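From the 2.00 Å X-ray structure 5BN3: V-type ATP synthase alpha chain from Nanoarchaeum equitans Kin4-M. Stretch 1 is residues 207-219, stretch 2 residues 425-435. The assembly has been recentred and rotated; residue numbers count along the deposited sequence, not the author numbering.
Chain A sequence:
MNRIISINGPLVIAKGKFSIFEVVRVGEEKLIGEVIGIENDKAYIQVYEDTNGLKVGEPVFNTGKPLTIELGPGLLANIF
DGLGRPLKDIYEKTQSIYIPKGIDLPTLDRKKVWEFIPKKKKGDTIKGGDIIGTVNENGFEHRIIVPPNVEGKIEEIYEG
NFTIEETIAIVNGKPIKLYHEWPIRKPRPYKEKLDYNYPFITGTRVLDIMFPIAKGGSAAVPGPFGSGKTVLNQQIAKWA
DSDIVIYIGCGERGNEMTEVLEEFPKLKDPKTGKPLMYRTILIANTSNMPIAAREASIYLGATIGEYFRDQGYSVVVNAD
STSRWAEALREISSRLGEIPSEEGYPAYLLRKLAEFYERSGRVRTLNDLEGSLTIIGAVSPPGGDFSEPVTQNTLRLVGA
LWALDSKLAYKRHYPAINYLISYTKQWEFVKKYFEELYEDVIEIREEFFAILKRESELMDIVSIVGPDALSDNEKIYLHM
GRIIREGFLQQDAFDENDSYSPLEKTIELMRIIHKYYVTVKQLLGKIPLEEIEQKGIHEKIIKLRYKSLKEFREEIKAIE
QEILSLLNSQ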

ATOM      1  N   LEU A 207       3.906 -13.478  33.122  1.00 30.37           N
ATOM      2  CA  LEU A 207       2.618 -12.808  33.285  1.00 39.42           C
ATOM      3  C   LEU A 207       2.343 -12.403  34.731  1.00 43.92           C
ATOM      4  O   LEU A 207       1.509 -11.537  34.985  1.00 40.96           O
ATOM      5  CB  LEU A 207       1.480 -13.690  32.769  1.00 36.29           C
ATOM      6  CG  LEU A 207       1.522 -14.100  31.298  1.00 33.45           C
ATOM      7  CD1 LEU A 207       0.193 -14.705  30.877  1.00 41.68           C
ATOM      8  CD2 LEU A 207       1.866 -12.910  30.426  1.00 32.18           C
ATOM      9  N   ASP A 208       3.037 -13.025  35.679  1.00 35.45           N
ATOM     10  CA  ASP A 208       2.791 -12.743  37.093  1.00 38.02           C
ATOM     11  C   ASP A 208       3.680 -11.635  37.656  1.00 39.25           C
ATOM     12  O   ASP A 208       3.268 -10.897  38.551  1.00 37.73           O
ATOM     13  CB  ASP A 208       2.929 -14.019  37.934  1.00 46.71           C
ATOM     14  CG  ASP A 208       1.831 -15.027  37.650  1.00 53.64           C
ATOM     15  OD1 ASP A 208       0.805 -14.638  37.053  1.00 50.10           O
ATOM     16  OD2 ASP A 208       1.991 -16.207  38.032  1.00 47.37           O
ATOM     17  N   ILE A 209       4.893 -11.515  37.128  1.00 42.45           N
ATOM     18  CA  ILE A 209       5.843 -10.535  37.643  1.00 43.80           C
ATOM     19  C   ILE A 209       6.100  -9.397  36.662  1.00 35.88           C
ATOM     20  O   ILE A 209       6.005  -8.222  37.021  1.00 37.10           O
ATOM     21  CB  ILE A 209       7.191 -11.193  37.994  1.00 42.00           C
ATOM     22  CG1 ILE A 209       6.979 -12.340  38.980  1.00 50.28           C
ATOM     23  CG2 ILE A 209       8.139 -10.172  38.583  1.00 55.96           C
ATOM     24  CD1 ILE A 209       6.390 -11.908  40.309  1.00 54.58           C
ATOM     25  N   MET A 210       6.421  -9.750  35.422  1.00 39.65           N
ATOM     26  CA  MET A 210       6.801  -8.756  34.426  1.00 38.82           C
ATOM     27  C   MET A 210       5.634  -7.878  33.975  1.00 34.06           C
ATOM     28  O   MET A 210       5.725  -6.653  34.034  1.00 35.55           O
ATOM     29  CB  MET A 210       7.463  -9.440  33.227  1.00 35.36           C
ATOM     30  CG  MET A 210       8.693 -10.266  33.580  1.00 52.66           C
ATOM     31  SD  MET A 210      10.123  -9.243  33.999  1.00 60.35           S
ATOM     32  CE  MET A 210      10.123  -9.382  35.779  1.00 55.98           C
ATOM     33  N   PHE A 211       4.538  -8.495  33.539  1.00 37.12           N
ATOM     34  CA  PHE A 211       3.394  -7.728  33.037  1.00 31.62           C
ATOM     35  C   PHE A 211       2.052  -8.132  33.654  1.00 35.98           C
ATOM     36  O   PHE A 211       1.106  -8.438  32.926  1.00 34.67           O
ATOM     37  CB  PHE A 211       3.318  -7.849  31.509  1.00 31.51           C
ATOM     38  CG  PHE A 211       4.626  -7.568  30.813  1.00 41.23           C
ATOM     39  CD1 PHE A 211       5.047  -6.264  30.601  1.00 32.76           C
ATOM     40  CD2 PHE A 211       5.432  -8.609  30.371  1.00 41.01           C
ATOM     41  CE1 PHE A 211       6.249  -6.001  29.962  1.00 37.58           C
ATOM     42  CE2 PHE A 211       6.635  -8.352  29.731  1.00 38.63           C
ATOM     43  CZ  PHE A 211       7.042  -7.046  29.528  1.00 33.53           C
ATOM     44  N   PRO A 212       1.948  -8.096  34.994  1.00 35.47           N
ATOM     45  CA  PRO A 212       0.714  -8.596  35.608  1.00 29.76           C
ATOM     46  C   PRO A 212      -0.456  -7.633  35.459  1.00 36.64           C
ATOM     47  O   PRO A 212      -0.248  -6.424  35.344  1.00 35.25           O
ATOM     48  CB  PRO A 212       1.091  -8.710  37.087  1.00 42.56           C
ATOM     49  CG  PRO A 212       2.093  -7.625  37.289  1.00 39.87           C
ATOM     50  CD  PRO A 212       2.886  -7.564  36.002  1.00 37.68           C
ATOM     51  N   ILE A 213      -1.670  -8.172  35.447  1.00 30.78           N
ATOM     52  CA  ILE A 213      -2.869  -7.354  35.556  1.00 33.52           C
ATOM     53  C   ILE A 213      -3.538  -7.636  36.893  1.00 34.61           C
ATOM     54  O   ILE A 213      -3.188  -8.597  37.583  1.00 32.28           O
ATOM     55  CB  ILE A 213      -3.880  -7.638  34.424  1.00 41.21           C
ATOM     56  CG1 ILE A 213      -4.310  -9.106  34.429  1.00 37.27           C
ATOM     57  CG2 ILE A 213      -3.293  -7.277  33.088  1.00 33.63           C
ATOM     58  CD1 ILE A 213      -5.354  -9.432  33.366  1.00 32.22           C
ATOM     59  N   ALA A 214      -4.510  -6.810  37.256  1.00 36.30           N
ATOM     60  CA  ALA A 214      -5.252  -7.028  38.492  1.00 38.06           C
ATOM     61  C   ALA A 214      -6.455  -7.926  38.229  1.00 38.91           C
ATOM     62  O   ALA A 214      -6.887  -8.069  37.080  1.00 36.43           O
ATOM     63  CB  ALA A 214      -5.701  -5.707  39.071  1.00 39.06           C
ATOM     64  N   LYS A 215      -6.991  -8.531  39.289  1.00 36.73           N
ATOM     65  CA  LYS A 215      -8.244  -9.273  39.182  1.00 33.54           C
ATOM     66  C   LYS A 215      -9.344  -8.323  38.737  1.00 33.63           C
ATOM     67  O   LYS A 215      -9.563  -7.280  39.359  1.00 37.52           O
ATOM     68  CB  LYS A 215      -8.637  -9.901  40.523  1.00 40.11           C
ATOM     69  CG  LYS A 215      -7.986 -11.239  40.821  1.00 52.29           C
ATOM     70  CD  LYS A 215      -8.813 -12.020  41.837  1.00 61.22           C
ATOM     71  CE  LYS A 215      -8.153 -13.335  42.206  1.00 73.82           C
ATOM     72  NZ  LYS A 215      -7.841 -14.161  41.009  1.00 58.28           N
ATOM     73  N   GLY A 216     -10.035  -8.686  37.664  1.00 34.34           N
ATOM     74  CA  GLY A 216     -11.056  -7.825  37.102  1.00 33.03           C
ATOM     75  C   GLY A 216     -10.503  -6.992  35.963  1.00 37.25           C
ATOM     76  O   GLY A 216     -11.224  -6.207  35.351  1.00 30.81           O
ATOM     77  N   GLY A 217      -9.215  -7.160  35.678  1.00 30.62           N
ATOM     78  CA  GLY A 217      -8.589  -6.446  34.581  1.00 29.91           C
ATOM     79  C   GLY A 217      -8.788  -7.147  33.248  1.00 32.72           C
ATOM     80  O   GLY A 217      -9.574  -8.088  33.140  1.00 31.20           O
ATOM     81  N   SER A 218      -8.083  -6.679  32.226  1.00 29.38           N
ATOM     82  CA  SER A 218      -8.150  -7.299  30.911  1.00 31.11           C
ATOM     83  C   SER A 218      -6.808  -7.196  30.201  1.00 31.13           C
ATOM     84  O   SER A 218      -6.027  -6.284  30.474  1.00 31.22           O
ATOM     85  CB  SER A 218      -9.251  -6.659  30.064  1.00 28.42           C
ATOM     86  OG  SER A 218      -9.076  -5.257  29.973  1.00 33.68           O
ATOM     87  N   ALA A 219      -6.549  -8.134  29.294  1.00 25.64           N
ATOM     88  CA  ALA A 219      -5.308  -8.143  28.528  1.00 30.09           C
ATOM     89  C   ALA A 219      -5.541  -8.659  27.119  1.00 38.57           C
ATOM     90  O   ALA A 219      -6.448  -9.461  26.883  1.00 33.76           O
ATOM     91  CB  ALA A 219      -4.259  -8.993  29.223  1.00 29.04           C
ATOM     92  N   LYS A 425      -0.694  -1.677  32.333  1.00 32.28           N
ATOM     93  CA  LYS A 425      -1.033  -0.364  32.865  1.00 41.65           C
ATOM     94  C   LYS A 425      -1.537  -0.493  34.297  1.00 38.99           C
ATOM     95  O   LYS A 425      -2.025   0.473  34.878  1.00 38.33           O
ATOM     96  CB  LYS A 425      -2.097   0.313  31.993  1.00 42.33           C
ATOM     97  CG  LYS A 425      -1.668   0.593  30.560  1.00 43.13           C
ATOM     98  CD  LYS A 425      -2.791   1.259  29.770  1.00 55.79           C
ATOM     99  CE  LYS A 425      -3.194   2.594  30.381  1.00 74.19           C
ATOM    100  NZ  LYS A 425      -2.116   3.620  30.281  1.00 63.32           N
ATOM    101  N   GLN A 426      -1.406  -1.689  34.861  1.00 38.97           N
ATOM    102  CA  GLN A 426      -1.991  -1.982  36.164  1.00 42.10           C
ATOM    103  C   GLN A 426      -0.971  -2.370  37.233  1.00 38.71           C
ATOM    104  O   GLN A 426      -1.341  -2.875  38.287  1.00 36.98           O
ATOM    105  CB  GLN A 426      -3.076  -3.061  36.021  1.00 37.00           C
ATOM    106  CG  GLN A 426      -4.256  -2.612  35.158  1.00 43.68           C
ATOM    107  CD  GLN A 426      -5.303  -3.690  34.945  1.00 53.15           C
ATOM    108  OE1 GLN A 426      -5.205  -4.790  35.490  1.00 36.79           O
ATOM    109  NE2 GLN A 426      -6.316  -3.376  34.142  1.00 39.19           N
ATOM    110  N   TRP A 427       0.307  -2.120  36.972  1.00 38.75           N
ATOM    111  CA  TRP A 427       1.339  -2.410  37.963  1.00 48.14           C
ATOM    112  C   TRP A 427       1.152  -1.605  39.249  1.00 46.84           C
ATOM    113  O   TRP A 427       1.458  -2.091  40.338  1.00 45.08           O
ATOM    114  CB  TRP A 427       2.739  -2.161  37.397  1.00 52.37           C
ATOM    115  CG  TRP A 427       3.824  -2.312  38.428  1.00 58.84           C
ATOM    116  CD1 TRP A 427       4.589  -1.319  38.972  1.00 56.07           C
ATOM    117  CD2 TRP A 427       4.246  -3.530  39.054  1.00 49.59           C
ATOM    118  NE1 TRP A 427       5.470  -1.849  39.886  1.00 53.60           N
ATOM    119  CE2 TRP A 427       5.278  -3.203  39.956  1.00 48.46           C
ATOM    120  CE3 TRP A 427       3.855  -4.866  38.934  1.00 43.20           C
ATOM    121  CZ2 TRP A 427       5.921  -4.167  40.735  1.00 46.41           C
ATOM    122  CZ3 TRP A 427       4.493  -5.818  39.704  1.00 51.03           C
ATOM    123  CH2 TRP A 427       5.514  -5.466  40.593  1.00 49.87           C
ATOM    124  N   GLU A 428       0.645  -0.381  39.125  1.00 50.85           N
ATOM    125  CA  GLU A 428       0.458   0.485  40.291  1.00 61.00           C
ATOM    126  C   GLU A 428      -0.573  -0.061  41.280  1.00 60.35           C
ATOM    127  O   GLU A 428      -0.559   0.296  42.459  1.00 51.59           O
ATOM    128  CB  GLU A 428       0.082   1.911  39.862  1.00 57.75           C
ATOM    129  CG  GLU A 428      -1.236   2.031  39.108  1.00 76.26           C
ATOM    130  CD  GLU A 428      -1.592   3.471  38.778  1.00 90.91           C
ATOM    131  OE1 GLU A 428      -1.977   4.217  39.704  1.00 89.76           O
ATOM    132  OE2 GLU A 428      -1.483   3.858  37.595  1.00 84.26           O
ATOM    133  N   PHE A 429      -1.456  -0.932  40.802  1.00 50.87           N
ATOM    134  CA  PHE A 429      -2.517  -1.484  41.640  1.00 50.96           C
ATOM    135  C   PHE A 429      -2.132  -2.810  42.296  1.00 52.55           C
ATOM    136  O   PHE A 429      -2.795  -3.258  43.234  1.00 64.78           O
ATOM    137  CB  PHE A 429      -3.802  -1.673  40.825  1.00 47.58           C
ATOM    138  CG  PHE A 429      -4.303  -0.417  40.165  1.00 53.12           C
ATOM    139  CD1 PHE A 429      -4.868   0.603  40.918  1.00 70.35           C
ATOM    140  CD2 PHE A 429      -4.234  -0.268  38.788  1.00 55.09           C
ATOM    141  CE1 PHE A 429      -5.338   1.755  40.309  1.00 65.25           C
ATOM    142  CE2 PHE A 429      -4.702   0.882  38.175  1.00 63.06           C
ATOM    143  CZ  PHE A 429      -5.255   1.894  38.936  1.00 73.47           C
ATOM    144  N   VAL A 430      -1.065  -3.435  41.804  1.00 50.37           N
ATOM    145  CA  VAL A 430      -0.675  -4.759  42.286  1.00 53.01           C
ATOM    146  C   VAL A 430       0.687  -4.769  42.980  1.00 47.14           C
ATOM    147  O   VAL A 430       1.035  -5.739  43.656  1.00 48.25           O
ATOM    148  CB  VAL A 430      -0.677  -5.806  41.146  1.00 57.95           C
ATOM    149  CG1 VAL A 430      -1.985  -5.751  40.381  1.00 55.02           C
ATOM    150  CG2 VAL A 430       0.492  -5.571  40.200  1.00 50.09           C
ATOM    151  N   LYS A 431       1.452  -3.693  42.812  1.00 44.27           N
ATOM    152  CA  LYS A 431       2.774  -3.602  43.426  1.00 55.35           C
ATOM    153  C   LYS A 431       2.676  -3.610  44.948  1.00 58.34           C
ATOM    154  O   LYS A 431       3.600  -4.054  45.633  1.00 61.13           O
ATOM    155  CB  LYS A 431       3.528  -2.356  42.946  1.00 51.15           C
ATOM    156  CG  LYS A 431       2.922  -1.025  43.378  1.00 55.42           C
ATOM    157  CD  LYS A 431       3.850   0.133  43.020  1.00 70.98           C
ATOM    158  CE  LYS A 431       3.201   1.485  43.290  1.00 75.20           C
ATOM    159  NZ  LYS A 431       4.061   2.617  42.834  1.00 74.21           N
ATOM    160  N   LYS A 432       1.550  -3.121  45.463  1.00 55.17           N
ATOM    161  CA  LYS A 432       1.265  -3.150  46.893  1.00 64.73           C
ATOM    162  C   LYS A 432       1.383  -4.575  47.406  1.00 69.17           C
ATOM    163  O   LYS A 432       2.106  -4.843  48.363  1.00 63.94           O
ATOM    164  CB  LYS A 432      -0.157  -2.658  47.160  1.00 73.45           C
ATOM    165  CG  LYS A 432      -0.714  -1.697  46.124  1.00 84.34           C
ATOM    166  CD  LYS A 432      -2.234  -1.784  46.104  1.00 93.57           C
ATOM    167  CE  LYS A 432      -2.856  -0.703  45.237  1.00 96.43           C
ATOM    168  NZ  LYS A 432      -4.330  -0.886  45.111  1.00 82.56           N
ATOM    169  N   TYR A 433       0.664  -5.481  46.748  1.00 52.70           N
ATOM    170  CA  TYR A 433       0.632  -6.890  47.124  1.00 52.54           C
ATOM    171  C   TYR A 433       2.022  -7.507  47.176  1.00 57.46           C
ATOM    172  O   TYR A 433       2.360  -8.212  48.126  1.00 58.41           O
ATOM    173  CB  TYR A 433      -0.241  -7.675  46.141  1.00 65.12           C
ATOM    174  CG  TYR A 433      -0.238  -9.171  46.369  1.00 57.02           C
ATOM    175  CD1 TYR A 433      -1.144  -9.759  47.237  1.00 66.96           C
ATOM    176  CD2 TYR A 433       0.665  -9.995  45.710  1.00 61.67           C
ATOM    177  CE1 TYR A 433      -1.147 -11.121  47.447  1.00 65.18           C
ATOM    178  CE2 TYR A 433       0.669 -11.360  45.916  1.00 59.92           C
ATOM    179  CZ  TYR A 433      -0.241 -11.916  46.785  1.00 70.28           C
ATOM    180  OH  TYR A 433      -0.243 -13.273  46.995  1.00 72.25           O
ATOM    181  N   PHE A 434       2.819  -7.250  46.144  1.00 58.06           N
ATOM    182  CA  PHE A 434       4.146  -7.845  46.043  1.00 64.48           C
ATOM    183  C   PHE A 434       5.115  -7.265  47.067  1.00 68.64           C
ATOM    184  O   PHE A 434       5.939  -7.986  47.620  1.00 74.77           O
ATOM    185  CB  PHE A 434       4.698  -7.695  44.623  1.00 58.24           C
ATOM    186  CG  PHE A 434       3.971  -8.526  43.602  1.00 62.77           C
ATOM    187  CD1 PHE A 434       4.131  -9.904  43.571  1.00 65.88           C
ATOM    188  CD2 PHE A 434       3.137  -7.932  42.667  1.00 58.49           C
ATOM    189  CE1 PHE A 434       3.464 -10.674  42.631  1.00 60.29           C
ATOM    190  CE2 PHE A 434       2.468  -8.697  41.724  1.00 63.42           C
ATOM    191  CZ  PHE A 434       2.633 -10.069  41.707  1.00 66.36           C
ATOM    192  N   GLU A 435       5.010  -5.962  47.315  1.00 67.83           N
ATOM    193  CA  GLU A 435       5.838  -5.292  48.314  1.00 80.49           C
ATOM    194  C   GLU A 435       5.692  -5.942  49.688  1.00 84.97           C
ATOM    195  O   GLU A 435       6.674  -6.410  50.270  1.00 84.89           O
ATOM    196  CB  GLU A 435       5.480  -3.818  48.390  1.00 68.64           C
TER

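A single hydrogen bond crosses this contact, and it runs from backbone to side chain: the amide N of Ala214 donates to OE1 of Gln426 at 2.8 Å, with an N-H...acceptor angle of 173°. The example illustrates a general principle of packing between distant segments, that one well-aimed polar contact can accompany a set of small apolar ones. Here the partners lie more than 200 residues apart in one chain, and the two stretches together bury 425 Å².

Gln426 gives up more surface to the other stretch than any other residue, 85 Å². Its CA-to-CB bond is directed toward the other stretch. Chi1 of -63° (m) and chi2 of 177° (t) extend the chain so that the amide group reaches the loop backbone. A glutamine suits this place because its length carries a neutral carbonyl oxygen to a buried N-H. Gln426 OE1 also lies 3.3 Å from CB of Ile213, a side chain the end of which leads away from the other stretch.

A type II turn runs from Ala214 to Gly217, closed by Gly217 N bonding to Ala214 O at 2.9 Å. Gly216, with phi/psi of 96/-1, occupies a conformation in which a CB would be jammed against the carbonyl oxygen of the preceding residue. At Gly217 the constraint comes from across the interface: an ideal CB would lie 2.5 Å from Gln426 OE1, a clash, so the absent side chain leaves room for that oxygen. The two glycines thus answer different demands, one of the turn and one of the contact.

Beyond the hydrogen bond, apolar groups mesh along stretch 2. Val430 points toward the loop and uses both methyls: its CG1 lies 3.9 Å from Ala214 CB, and its CG2 lies 3.9 Å from Pro212 CG. Alanine's single methyl suffices to meet Val430, while its backbone N donates to Gln426 OE1. The same Pro212 CG meets Trp427 CE3 at 3.7 Å, at the edge of the indole and near its plane; chi1 of 174° (t) brings the end of the tryptophan nearer to the loop than its CA-to-CB bond alone would suggest.

Farther along, Phe434 packs its CE1 3.9 Å from Ile209 CD1. Its CZ also comes within 3.3 Å of Asp208 O, a carbonyl buried here without a hydrogen-bonding partner anywhere in the model. The interface therefore tolerates one unsatisfied polar atom beside its hydrophobic packing.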